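Local coordinates for fructosyl amine: oxygen oxidoreductase (PDB 3DJE), which oxidatively deglycates fructosyl amino acids (Amadori products) with a covalently attached FAD cofactor, using oxygen as the electron acceptor, at residues F300-R314 with A325-C337. Residues are numbered along the deposited sequence; the frame is centred on the assembly and turned at random.
With FAD (flavin-adenine dinucleotide), chain C.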
ATOM      1  N   PHE A 300     -15.145   0.943   0.817  1.00 18.50           N
ATOM      2  CA  PHE A 300     -15.828   1.319   2.042  1.00 17.88           C
ATOM      3  C   PHE A 300     -14.971   0.966   3.250  1.00 17.96           C
ATOM      4  O   PHE A 300     -14.125   0.067   3.177  1.00 17.94           O
ATOM      5  CB  PHE A 300     -17.210   0.646   2.140  1.00 17.13           C
ATOM      6  CG  PHE A 300     -17.161  -0.862   2.165  1.00 17.33           C
ATOM      7  CD1 PHE A 300     -17.139  -1.549   3.379  1.00 16.78           C
ATOM      8  CD2 PHE A 300     -17.151  -1.588   0.977  1.00 18.32           C
ATOM      9  CE1 PHE A 300     -17.099  -2.954   3.413  1.00 17.22           C
ATOM     10  CE2 PHE A 300     -17.103  -2.992   0.998  1.00 18.10           C
ATOM     11  CZ  PHE A 300     -17.076  -3.669   2.223  1.00 18.28           C
ATOM     12  N   GLU A 301     -15.193   1.672   4.354  1.00 17.72           N
ATOM     13  CA  GLU A 301     -14.478   1.418   5.601  1.00 18.31           C
ATOM     14  C   GLU A 301     -15.138   0.262   6.362  1.00 17.74           C
ATOM     15  O   GLU A 301     -16.366   0.213   6.493  1.00 17.86           O
ATOM     16  CB  GLU A 301     -14.453   2.676   6.483  1.00 17.76           C
ATOM     17  CG  GLU A 301     -13.636   2.481   7.758  1.00 19.81           C
ATOM     18  CD  GLU A 301     -13.687   3.641   8.751  1.00 20.97           C
ATOM     19  OE1 GLU A 301     -14.476   4.614   8.577  1.00 23.31           O
ATOM     20  OE2 GLU A 301     -12.920   3.560   9.734  1.00 25.23           O
ATOM     21  N   LYS A 302     -14.323  -0.671   6.846  1.00 17.19           N
ATOM     22  CA  LYS A 302     -14.822  -1.712   7.748  1.00 16.68           C
ATOM     23  C   LYS A 302     -13.718  -2.211   8.675  1.00 16.07           C
ATOM     24  O   LYS A 302     -12.651  -2.652   8.229  1.00 15.03           O
ATOM     25  CB  LYS A 302     -15.480  -2.868   6.982  1.00 17.70           C
ATOM     26  CG  LYS A 302     -16.260  -3.809   7.904  1.00 19.15           C
ATOM     27  CD  LYS A 302     -17.603  -4.200   7.330  1.00 24.24           C
ATOM     28  CE  LYS A 302     -18.416  -4.964   8.357  1.00 26.20           C
ATOM     29  NZ  LYS A 302     -19.283  -4.061   9.168  1.00 28.24           N
ATOM     30  N   THR A 303     -13.987  -2.129   9.968  1.00 15.32           N
ATOM     31  CA  THR A 303     -13.045  -2.547  10.984  1.00 15.79           C
ATOM     32  C   THR A 303     -13.356  -4.001  11.410  1.00 15.05           C
ATOM     33  O   THR A 303     -13.411  -4.334  12.601  1.00 14.87           O
ATOM     34  CB  THR A 303     -13.032  -1.540  12.173  1.00 16.54           C
ATOM     35  OG1 THR A 303     -13.020  -0.197  11.649  1.00 20.03           O
ATOM     36  CG2 THR A 303     -11.795  -1.722  12.985  1.00 18.14           C
ATOM     37  N   GLN A 304     -13.533  -4.853  10.404  1.00 14.31           N
ATOM     38  CA  GLN A 304     -13.719  -6.290  10.576  1.00 14.69           C
ATOM     39  C   GLN A 304     -13.163  -6.926   9.308  1.00 14.69           C
ATOM     40  O   GLN A 304     -12.854  -6.236   8.338  1.00 14.72           O
ATOM     41  CB  GLN A 304     -15.207  -6.676  10.689  1.00 14.64           C
ATOM     42  CG  GLN A 304     -15.997  -6.103  11.882  1.00 16.52           C
ATOM     43  CD  GLN A 304     -15.463  -6.514  13.250  1.00 17.83           C
ATOM     44  OE1 GLN A 304     -14.637  -7.422  13.377  1.00 18.58           O
ATOM     45  NE2 GLN A 304     -15.931  -5.830  14.291  1.00 16.94           N
ATOM     46  N   ILE A 305     -13.033  -8.245   9.312  1.00 14.92           N
ATOM     47  CA  ILE A 305     -12.720  -8.960   8.081  1.00 15.30           C
ATOM     48  C   ILE A 305     -13.771 -10.053   7.845  1.00 15.42           C
ATOM     49  O   ILE A 305     -14.424 -10.465   8.799  1.00 15.62           O
ATOM     50  CB  ILE A 305     -11.293  -9.556   8.094  1.00 15.55           C
ATOM     51  CG1 ILE A 305     -11.103 -10.548   9.250  1.00 16.32           C
ATOM     52  CG2 ILE A 305     -10.251  -8.423   8.177  1.00 15.15           C
ATOM     53  CD1 ILE A 305      -9.828 -11.358   9.140  1.00 15.67           C
ATOM     54  N   PRO A 306     -13.933 -10.505   6.586  1.00 15.86           N
ATOM     55  CA  PRO A 306     -14.837 -11.644   6.324  1.00 16.28           C
ATOM     56  C   PRO A 306     -14.433 -12.874   7.126  1.00 17.75           C
ATOM     57  O   PRO A 306     -13.241 -13.106   7.342  1.00 17.25           O
ATOM     58  CB  PRO A 306     -14.633 -11.910   4.828  1.00 16.18           C
ATOM     59  CG  PRO A 306     -14.210 -10.571   4.266  1.00 15.95           C
ATOM     60  CD  PRO A 306     -13.320 -10.011   5.339  1.00 15.34           C
ATOM     61  N   LYS A 307     -15.413 -13.675   7.551  1.00 18.39           N
ATOM     62  CA  LYS A 307     -15.103 -14.890   8.296  1.00 19.67           C
ATOM     63  C   LYS A 307     -14.197 -15.839   7.512  1.00 19.56           C
ATOM     64  O   LYS A 307     -13.340 -16.492   8.102  1.00 19.74           O
ATOM     65  CB  LYS A 307     -16.385 -15.588   8.768  1.00 20.59           C
ATOM     66  CG  LYS A 307     -17.069 -14.865   9.929  1.00 23.14           C
ATOM     67  CD  LYS A 307     -16.606 -15.375  11.290  1.00 28.45           C
ATOM     68  CE  LYS A 307     -17.447 -16.568  11.750  1.00 30.69           C
ATOM     69  NZ  LYS A 307     -17.122 -17.007  13.143  1.00 33.64           N
ATOM     70  N   GLU A 308     -14.365 -15.896   6.191  1.00 19.09           N
ATOM     71  CA  GLU A 308     -13.511 -16.742   5.357  1.00 19.45           C
ATOM     72  C   GLU A 308     -12.043 -16.298   5.452  1.00 18.47           C
ATOM     73  O   GLU A 308     -11.131 -17.140   5.429  1.00 18.86           O
ATOM     74  CB  GLU A 308     -14.001 -16.783   3.908  1.00 20.13           C
ATOM     75  CG  GLU A 308     -14.022 -15.436   3.208  1.00 24.61           C
ATOM     76  CD  GLU A 308     -14.120 -15.546   1.700  1.00 30.12           C
ATOM     77  OE1 GLU A 308     -13.880 -16.657   1.149  1.00 33.57           O
ATOM     78  OE2 GLU A 308     -14.433 -14.514   1.070  1.00 31.46           O
ATOM     79  N   ALA A 309     -11.835 -14.984   5.594  1.00 17.33           N
ATOM     80  CA  ALA A 309     -10.485 -14.427   5.780  1.00 16.74           C
ATOM     81  C   ALA A 309      -9.891 -14.827   7.124  1.00 16.43           C
ATOM     82  O   ALA A 309      -8.722 -15.210   7.202  1.00 16.38           O
ATOM     83  CB  ALA A 309     -10.490 -12.900   5.606  1.00 16.39           C
ATOM     84  N   GLU A 310     -10.696 -14.758   8.182  1.00 16.25           N
ATOM     85  CA  GLU A 310     -10.289 -15.304   9.471  1.00 17.11           C
ATOM     86  C   GLU A 310      -9.843 -16.766   9.357  1.00 16.73           C
ATOM     87  O   GLU A 310      -8.827 -17.148   9.927  1.00 17.06           O
ATOM     88  CB  GLU A 310     -11.407 -15.200  10.500  1.00 17.33           C
ATOM     89  CG  GLU A 310     -11.099 -15.946  11.792  1.00 18.96           C
ATOM     90  CD  GLU A 310     -12.135 -15.705  12.882  1.00 21.58           C
ATOM     91  OE1 GLU A 310     -13.297 -15.389  12.544  1.00 26.14           O
ATOM     92  OE2 GLU A 310     -11.792 -15.837  14.077  1.00 23.83           O
ATOM     93  N   THR A 311     -10.613 -17.581   8.639  1.00 17.58           N
ATOM     94  CA  THR A 311     -10.259 -18.998   8.460  1.00 18.11           C
ATOM     95  C   THR A 311      -8.889 -19.142   7.786  1.00 18.04           C
ATOM     96  O   THR A 311      -8.063 -19.954   8.209  1.00 17.92           O
ATOM     97  CB  THR A 311     -11.367 -19.735   7.672  1.00 18.66           C
ATOM     98  OG1 THR A 311     -12.586 -19.601   8.403  1.00 20.48           O
ATOM     99  CG2 THR A 311     -11.049 -21.217   7.507  1.00 19.03           C
ATOM    100  N   ARG A 312      -8.631 -18.313   6.774  1.00 17.54           N
ATOM    101  CA  ARG A 312      -7.343 -18.343   6.084  1.00 17.52           C
ATOM    102  C   ARG A 312      -6.195 -17.904   6.990  1.00 17.18           C
ATOM    103  O   ARG A 312      -5.123 -18.490   6.944  1.00 16.58           O
ATOM    104  CB  ARG A 312      -7.369 -17.497   4.814  1.00 17.79           C
ATOM    105  CG  ARG A 312      -8.306 -18.018   3.736  1.00 18.55           C
ATOM    106  CD  ARG A 312      -8.139 -17.231   2.448  1.00 18.74           C
ATOM    107  NE  ARG A 312      -8.512 -15.816   2.612  1.00 17.17           N
ATOM    108  CZ  ARG A 312      -9.670 -15.284   2.228  1.00 19.36           C
ATOM    109  NH1 ARG A 312     -10.610 -16.024   1.642  1.00 19.79           N
ATOM    110  NH2 ARG A 312      -9.892 -13.999   2.432  1.00 17.49           N
ATOM    111  N   VAL A 313      -6.439 -16.888   7.824  1.00 16.77           N
ATOM    112  CA  VAL A 313      -5.439 -16.423   8.793  1.00 16.39           C
ATOM    113  C   VAL A 313      -5.055 -17.534   9.768  1.00 16.27           C
ATOM    114  O   VAL A 313      -3.872 -17.772  10.002  1.00 15.51           O
ATOM    115  CB  VAL A 313      -5.947 -15.191   9.592  1.00 16.33           C
ATOM    116  CG1 VAL A 313      -5.075 -14.907  10.812  1.00 17.05           C
ATOM    117  CG2 VAL A 313      -6.036 -13.970   8.693  1.00 16.53           C
ATOM    118  N   ARG A 314      -6.056 -18.212  10.328  1.00 16.26           N
ATOM    119  CA  ARG A 314      -5.808 -19.268  11.314  1.00 17.02           C
ATOM    120  C   ARG A 314      -5.144 -20.485  10.673  1.00 16.94           C
ATOM    121  O   ARG A 314      -4.341 -21.156  11.324  1.00 17.13           O
ATOM    122  CB  ARG A 314      -7.089 -19.628  12.074  1.00 17.17           C
ATOM    123  CG  ARG A 314      -7.690 -18.423  12.811  1.00 18.50           C
ATOM    124  CD  ARG A 314      -8.735 -18.813  13.827  1.00 20.38           C
ATOM    125  NE  ARG A 314      -9.307 -17.645  14.497  1.00 20.79           N
ATOM    126  CZ  ARG A 314      -8.738 -16.987  15.506  1.00 20.62           C
ATOM    127  NH1 ARG A 314      -9.360 -15.942  16.036  1.00 21.25           N
ATOM    128  NH2 ARG A 314      -7.551 -17.359  15.983  1.00 20.38           N
ATOM    129  N   ALA A 325      -2.680 -20.014  16.946  1.00 19.42           N
ATOM    130  CA  ALA A 325      -3.698 -20.155  15.897  1.00 20.36           C
ATOM    131  C   ALA A 325      -5.143 -19.984  16.371  1.00 21.03           C
ATOM    132  O   ALA A 325      -6.034 -19.687  15.570  1.00 21.43           O
ATOM    133  CB  ALA A 325      -3.521 -21.469  15.143  1.00 20.85           C
ATOM    134  N   ASP A 326      -5.361 -20.160  17.673  1.00 21.90           N
ATOM    135  CA  ASP A 326      -6.698 -20.072  18.250  1.00 22.88           C
ATOM    136  C   ASP A 326      -6.899 -18.823  19.106  1.00 22.52           C
ATOM    137  O   ASP A 326      -7.966 -18.631  19.685  1.00 22.94           O
ATOM    138  CB  ASP A 326      -7.012 -21.332  19.067  1.00 23.66           C
ATOM    139  CG  ASP A 326      -7.140 -22.579  18.198  1.00 27.50           C
ATOM    140  OD1 ASP A 326      -7.689 -22.485  17.072  1.00 31.64           O
ATOM    141  OD2 ASP A 326      -6.690 -23.658  18.644  1.00 32.24           O
ATOM    142  N   ARG A 327      -5.874 -17.973  19.173  1.00 21.49           N
ATOM    143  CA  ARG A 327      -5.960 -16.718  19.918  1.00 21.09           C
ATOM    144  C   ARG A 327      -7.005 -15.770  19.322  1.00 20.45           C
ATOM    145  O   ARG A 327      -7.109 -15.641  18.097  1.00 19.76           O
ATOM    146  CB  ARG A 327      -4.601 -16.011  19.947  1.00 20.85           C
ATOM    147  CG  ARG A 327      -3.480 -16.789  20.603  1.00 22.36           C
ATOM    148  CD  ARG A 327      -3.556 -16.781  22.113  1.00 24.73           C
ATOM    149  NE  ARG A 327      -2.343 -17.383  22.676  1.00 26.29           N
ATOM    150  CZ  ARG A 327      -1.268 -16.708  23.072  1.00 25.78           C
ATOM    151  NH1 ARG A 327      -1.228 -15.385  22.996  1.00 28.59           N
ATOM    152  NH2 ARG A 327      -0.224 -17.365  23.556  1.00 26.73           N
ATOM    153  N   PRO A 328      -7.782 -15.094  20.190  1.00 20.72           N
ATOM    154  CA  PRO A 328      -8.700 -14.091  19.660  1.00 20.06           C
ATOM    155  C   PRO A 328      -7.923 -12.950  19.014  1.00 19.20           C
ATOM    156  O   PRO A 328      -6.817 -12.621  19.463  1.00 19.65           O
ATOM    157  CB  PRO A 328      -9.423 -13.579  20.911  1.00 20.59           C
ATOM    158  CG  PRO A 328      -8.498 -13.871  22.037  1.00 22.36           C
ATOM    159  CD  PRO A 328      -7.869 -15.194  21.659  1.00 21.16           C
ATOM    160  N   PHE A 329      -8.493 -12.373  17.961  1.00 18.15           N
ATOM    161  CA  PHE A 329      -7.913 -11.172  17.340  1.00 17.75           C
ATOM    162  C   PHE A 329      -8.177  -9.945  18.206  1.00 17.22           C
ATOM    163  O   PHE A 329      -9.266  -9.801  18.770  1.00 18.06           O
ATOM    164  CB  PHE A 329      -8.503 -10.937  15.953  1.00 17.26           C
ATOM    165  CG  PHE A 329      -8.323 -12.085  14.998  1.00 17.91           C
ATOM    166  CD1 PHE A 329      -7.204 -12.917  15.064  1.00 17.76           C
ATOM    167  CD2 PHE A 329      -9.260 -12.305  13.991  1.00 17.94           C
ATOM    168  CE1 PHE A 329      -7.037 -13.969  14.161  1.00 18.92           C
ATOM    169  CE2 PHE A 329      -9.100 -13.346  13.075  1.00 18.83           C
ATOM    170  CZ  PHE A 329      -7.991 -14.183  13.160  1.00 17.89           C
ATOM    171  N   SER A 330      -7.189  -9.056  18.298  1.00 16.34           N
ATOM    172  CA  SER A 330      -7.357  -7.813  19.063  1.00 15.72           C
ATOM    173  C   SER A 330      -7.786  -6.649  18.163  1.00 14.98           C
ATOM    174  O   SER A 330      -8.239  -5.611  18.657  1.00 15.78           O
ATOM    175  CB  SER A 330      -6.061  -7.445  19.772  1.00 16.26           C
ATOM    176  OG  SER A 330      -5.028  -7.296  18.817  1.00 17.02           O
ATOM    177  N   PHE A 331      -7.610  -6.823  16.850  1.00 13.52           N
ATOM    178  CA  PHE A 331      -7.952  -5.811  15.852  1.00 13.05           C
ATOM    179  C   PHE A 331      -8.065  -6.504  14.498  1.00 12.47           C
ATOM    180  O   PHE A 331      -7.364  -7.483  14.239  1.00 13.57           O
ATOM    181  CB  PHE A 331      -6.873  -4.710  15.811  1.00 12.56           C
ATOM    182  CG  PHE A 331      -7.138  -3.631  14.779  1.00 12.73           C
ATOM    183  CD1 PHE A 331      -8.169  -2.719  14.960  1.00 14.43           C
ATOM    184  CD2 PHE A 331      -6.351  -3.539  13.629  1.00 13.68           C
ATOM    185  CE1 PHE A 331      -8.435  -1.714  14.004  1.00 14.35           C
ATOM    186  CE2 PHE A 331      -6.602  -2.555  12.673  1.00 13.02           C
ATOM    187  CZ  PHE A 331      -7.643  -1.642  12.856  1.00 13.97           C
ATOM    188  N   ALA A 332      -8.954  -5.991  13.654  1.00 12.42           N
ATOM    189  CA  ALA A 332      -9.111  -6.478  12.280  1.00 12.31           C
ATOM    190  C   ALA A 332      -9.674  -5.393  11.385  1.00 12.74           C
ATOM    191  O   ALA A 332     -10.553  -4.625  11.800  1.00 13.86           O
ATOM    192  CB  ALA A 332     -10.028  -7.707  12.242  1.00 12.70           C
ATOM    193  N   ARG A 333      -9.190  -5.334  10.148  1.00 12.75           N
ATOM    194  CA  ARG A 333      -9.783  -4.429   9.171  1.00 12.59           C
ATOM    195  C   ARG A 333      -9.516  -4.833   7.736  1.00 12.88           C
ATOM    196  O   ARG A 333      -8.594  -5.599   7.446  1.00 12.61           O
ATOM    197  CB  ARG A 333      -9.319  -2.982   9.375  1.00 13.00           C
ATOM    198  CG  ARG A 333      -7.945  -2.636   8.785  1.00 12.64           C
ATOM    199  CD  ARG A 333      -7.842  -1.139   8.820  1.00 13.89           C
ATOM    200  NE  ARG A 333      -6.553  -0.559   8.411  1.00 14.00           N
ATOM    201  CZ  ARG A 333      -6.392   0.159   7.300  1.00 16.63           C
ATOM    202  NH1 ARG A 333      -5.220   0.718   7.040  1.00 15.66           N
ATOM    203  NH2 ARG A 333      -7.405   0.328   6.451  1.00 15.16           N
ATOM    204  N   ILE A 334     -10.337  -4.291   6.849  1.00 12.06           N
ATOM    205  CA  ILE A 334     -10.024  -4.318   5.418  1.00 11.32           C
ATOM    206  C   ILE A 334      -9.220  -3.055   5.040  1.00 11.95           C
ATOM    207  O   ILE A 334      -9.320  -2.000   5.696  1.00 11.84           O
ATOM    208  CB  ILE A 334     -11.281  -4.501   4.552  1.00 12.27           C
ATOM    209  CG1 ILE A 334     -12.204  -3.279   4.645  1.00 11.45           C
ATOM    210  CG2 ILE A 334     -12.029  -5.807   4.991  1.00 11.22           C
ATOM    211  CD1 ILE A 334     -13.427  -3.351   3.703  1.00 12.20           C
ATOM    212  N   CYS A 335      -8.423  -3.190   3.989  1.00 11.76           N
ATOM    213  CA  CYS A 335      -7.449  -2.189   3.605  1.00 11.80           C
ATOM    214  C   CYS A 335      -7.463  -2.113   2.079  1.00 11.57           C
ATOM    215  O   CYS A 335      -7.316  -3.144   1.407  1.00 10.81           O
ATOM    216  CB  CYS A 335      -6.090  -2.685   4.113  1.00 11.65           C
ATOM    217  SG  CYS A 335      -4.638  -1.813   3.526  1.00 14.40           S
ATOM    218  N   TRP A 336      -7.660  -0.905   1.536  1.00 11.32           N
ATOM    219  CA  TRP A 336      -7.912  -0.728   0.104  1.00 11.39           C
ATOM    220  C   TRP A 336      -6.768  -0.081  -0.643  1.00 11.45           C
ATOM    221  O   TRP A 336      -6.135   0.848  -0.131  1.00 12.08           O
ATOM    222  CB  TRP A 336      -9.113   0.184  -0.112  1.00 11.82           C
ATOM    223  CG  TRP A 336     -10.442  -0.427   0.228  1.00 11.83           C
ATOM    224  CD1 TRP A 336     -11.052  -0.424   1.440  1.00 13.72           C
ATOM    225  CD2 TRP A 336     -11.321  -1.101  -0.674  1.00 13.38           C
ATOM    226  NE1 TRP A 336     -12.272  -1.067   1.359  1.00 14.42           N
ATOM    227  CE2 TRP A 336     -12.457  -1.495   0.071  1.00 13.01           C
ATOM    228  CE3 TRP A 336     -11.254  -1.422  -2.047  1.00 14.25           C
ATOM    229  CZ2 TRP A 336     -13.535  -2.188  -0.507  1.00 13.61           C
ATOM    230  CZ3 TRP A 336     -12.327  -2.120  -2.622  1.00 14.41           C
ATOM    231  CH2 TRP A 336     -13.449  -2.499  -1.841  1.00 12.84           C
ATOM    232  N   CYS A 337      -6.539  -0.551  -1.866  1.00 11.50           N
ATOM    233  CA  CYS A 337      -5.662   0.155  -2.806  1.00 11.52           C
ATOM    234  C   CYS A 337      -6.330   0.079  -4.175  1.00 12.05           C
ATOM    235  O   CYS A 337      -7.537  -0.211  -4.274  1.00 11.74           O
ATOM    236  CB  CYS A 337      -4.245  -0.433  -2.791  1.00 11.78           C
ATOM    237  SG  CYS A 337      -2.950   0.614  -3.568  1.00 12.36           S
TER
HETATM  238  PA  FAD C 500      -3.869   5.798   0.723  1.00  9.66           P
HETATM  239  O1A FAD C 500      -2.680   5.840   1.582  1.00 10.32           O
HETATM  240  O2A FAD C 500      -4.930   4.787   1.019  1.00  9.99           O
HETATM  241  O5B FAD C 500      -4.440   7.272   0.763  1.00 10.46           O
HETATM  242  C5B FAD C 500      -5.676   7.645   0.148  1.00 10.37           C
HETATM  243  C4B FAD C 500      -6.182   8.888   0.892  1.00 11.02           C
HETATM  244  O4B FAD C 500      -7.287   9.338   0.086  1.00  9.92           O
HETATM  245  C3B FAD C 500      -6.762   8.439   2.253  1.00 11.02           C
HETATM  246  O3B FAD C 500      -6.088   9.088   3.344  1.00 12.08           O
HETATM  247  C2B FAD C 500      -8.228   8.885   2.135  1.00  9.60           C
HETATM  248  O2B FAD C 500      -8.752   9.419   3.391  1.00 12.18           O
HETATM  249  C1B FAD C 500      -8.158   9.940   0.995  1.00 11.05           C
HETATM  250  N9A FAD C 500      -9.551  10.198   0.518  1.00 10.58           N
HETATM  251  C8A FAD C 500     -10.552   9.314   0.325  1.00 10.90           C
HETATM  252  N7A FAD C 500     -11.660   9.985  -0.053  1.00  9.14           N
HETATM  253  C5A FAD C 500     -11.353  11.289  -0.095  1.00  8.71           C
HETATM  254  C6A FAD C 500     -12.078  12.447  -0.395  1.00  9.40           C
HETATM  255  N6A FAD C 500     -13.389  12.364  -0.723  1.00 10.29           N
HETATM  256  N1A FAD C 500     -11.450  13.638  -0.339  1.00  9.55           N
HETATM  257  C2A FAD C 500     -10.157  13.731  -0.006  1.00  9.77           C
HETATM  258  N3A FAD C 500      -9.436  12.644   0.292  1.00  8.96           N
HETATM  259  C4A FAD C 500     -10.017  11.422   0.253  1.00  8.87           C
HETATM  260  N1  FAD C 500       2.823  -1.658   0.342  1.00  9.29           N
HETATM  261  C2  FAD C 500       4.177  -1.878   0.585  1.00  9.88           C
HETATM  262  O2  FAD C 500       5.049  -1.211   0.026  1.00 10.41           O
HETATM  263  N3  FAD C 500       4.546  -2.884   1.479  1.00  9.88           N
HETATM  264  C4  FAD C 500       3.602  -3.678   2.122  1.00 11.21           C
HETATM  265  O4  FAD C 500       3.966  -4.558   2.912  1.00 10.70           O
HETATM  266  C4X FAD C 500       2.243  -3.458   1.853  1.00 10.49           C
HETATM  267  N5  FAD C 500       1.270  -4.245   2.466  1.00 11.11           N
HETATM  268  C5X FAD C 500      -0.073  -3.903   2.329  1.00  9.98           C
HETATM  269  C6  FAD C 500      -1.011  -4.567   3.114  1.00 11.30           C
HETATM  270  C7  FAD C 500      -2.355  -4.220   3.038  1.00 11.37           C
HETATM  271  C7M FAD C 500      -3.347  -5.003   3.909  1.00 11.77           C
HETATM  272  C8  FAD C 500      -2.766  -3.188   2.196  1.00 10.75           C
HETATM  273  C8M FAD C 500      -4.251  -2.754   2.173  1.00 11.57           C
HETATM  274  C9  FAD C 500      -1.813  -2.512   1.421  1.00 10.37           C
HETATM  275  C9A FAD C 500      -0.458  -2.858   1.493  1.00  9.09           C
HETATM  276  N10 FAD C 500       0.521  -2.206   0.717  1.00  9.79           N
HETATM  277  C10 FAD C 500       1.871  -2.449   0.967  1.00  9.91           C
HETATM  278  C1' FAD C 500       0.131  -1.259  -0.338  1.00  8.36           C
HETATM  279  C2' FAD C 500       0.185   0.171   0.200  1.00  8.62           C
HETATM  280  O2' FAD C 500      -0.373   0.216   1.531  1.00  9.46           O
HETATM  281  C3' FAD C 500      -0.594   1.089  -0.737  1.00  7.33           C
HETATM  282  O3' FAD C 500      -0.201   0.817  -2.099  1.00  9.64           O
HETATM  283  C4' FAD C 500      -0.316   2.570  -0.461  1.00  8.43           C
HETATM  284  O4' FAD C 500      -0.366   2.868   0.934  1.00  9.75           O
HETATM  285  C5' FAD C 500      -1.368   3.414  -1.192  1.00  9.58           C
HETATM  286  O5' FAD C 500      -1.090   4.810  -0.991  1.00  8.86           O
HETATM  287  P   FAD C 500      -2.084   5.920  -1.584  1.00  9.27           P
HETATM  288  O1P FAD C 500      -2.287   5.661  -3.040  1.00  9.53           O
HETATM  289  O2P FAD C 500      -1.555   7.218  -1.118  1.00  9.14           O
HETATM  290  O3P FAD C 500      -3.483   5.659  -0.836  1.00  9.07           O
HETATM  291  O   HOH W   1     -11.442  -0.213   6.358  1.00 13.73           O
HETATM  292  O   HOH W   2     -11.350  -4.693  14.786  1.00 17.19           O
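Arg314, on helix 307-320, lays its flat guanidinium on one face of the Phe329 ring, planes 4° apart, with NH1 over the ring centre and CZ off-centre in a cation-pi contact. A guanidinium suits this place because it can stack and still bond at its rim: NH2 bonds Ala325 O (2.8 Å), NH1 and NH2 both grip Arg327 O from above its carbonyl plane, and NE and NH1 form a side-on salt bridge to one oxygen, Glu310 OE2. With CG anti to the backbone N (chi1 171°), Glu310 also packs CG on Phe329 CE2 (3.5 Å); Val313 CG1 adds an aliphatic contact at CZ.

Farther along, Ile334 N bonds to Lys302 O (3.2 Å), and a water links Lys302 N to Ile334 O. Tryptophan offers both an N-H and an aromatic edge: Trp336 NE1 satisfies Phe300 O (2.8 Å) on a bent path.

In the apolar packing, Ile334 CD1 sits over the Phe300 face, 4.1 Å from its centroid, while Trp336 turns an edge toward Phe300 in an offset edge-to-face pair.

Cys335 SG, bonded covalently to FAD C8M, places this beside the flavin; its neighbours Ile334 and Trp336 tether the strand to loop 300-305, whereas Arg314, its charge probably largely balanced by Glu310, joins the helix to the connection entering the strand.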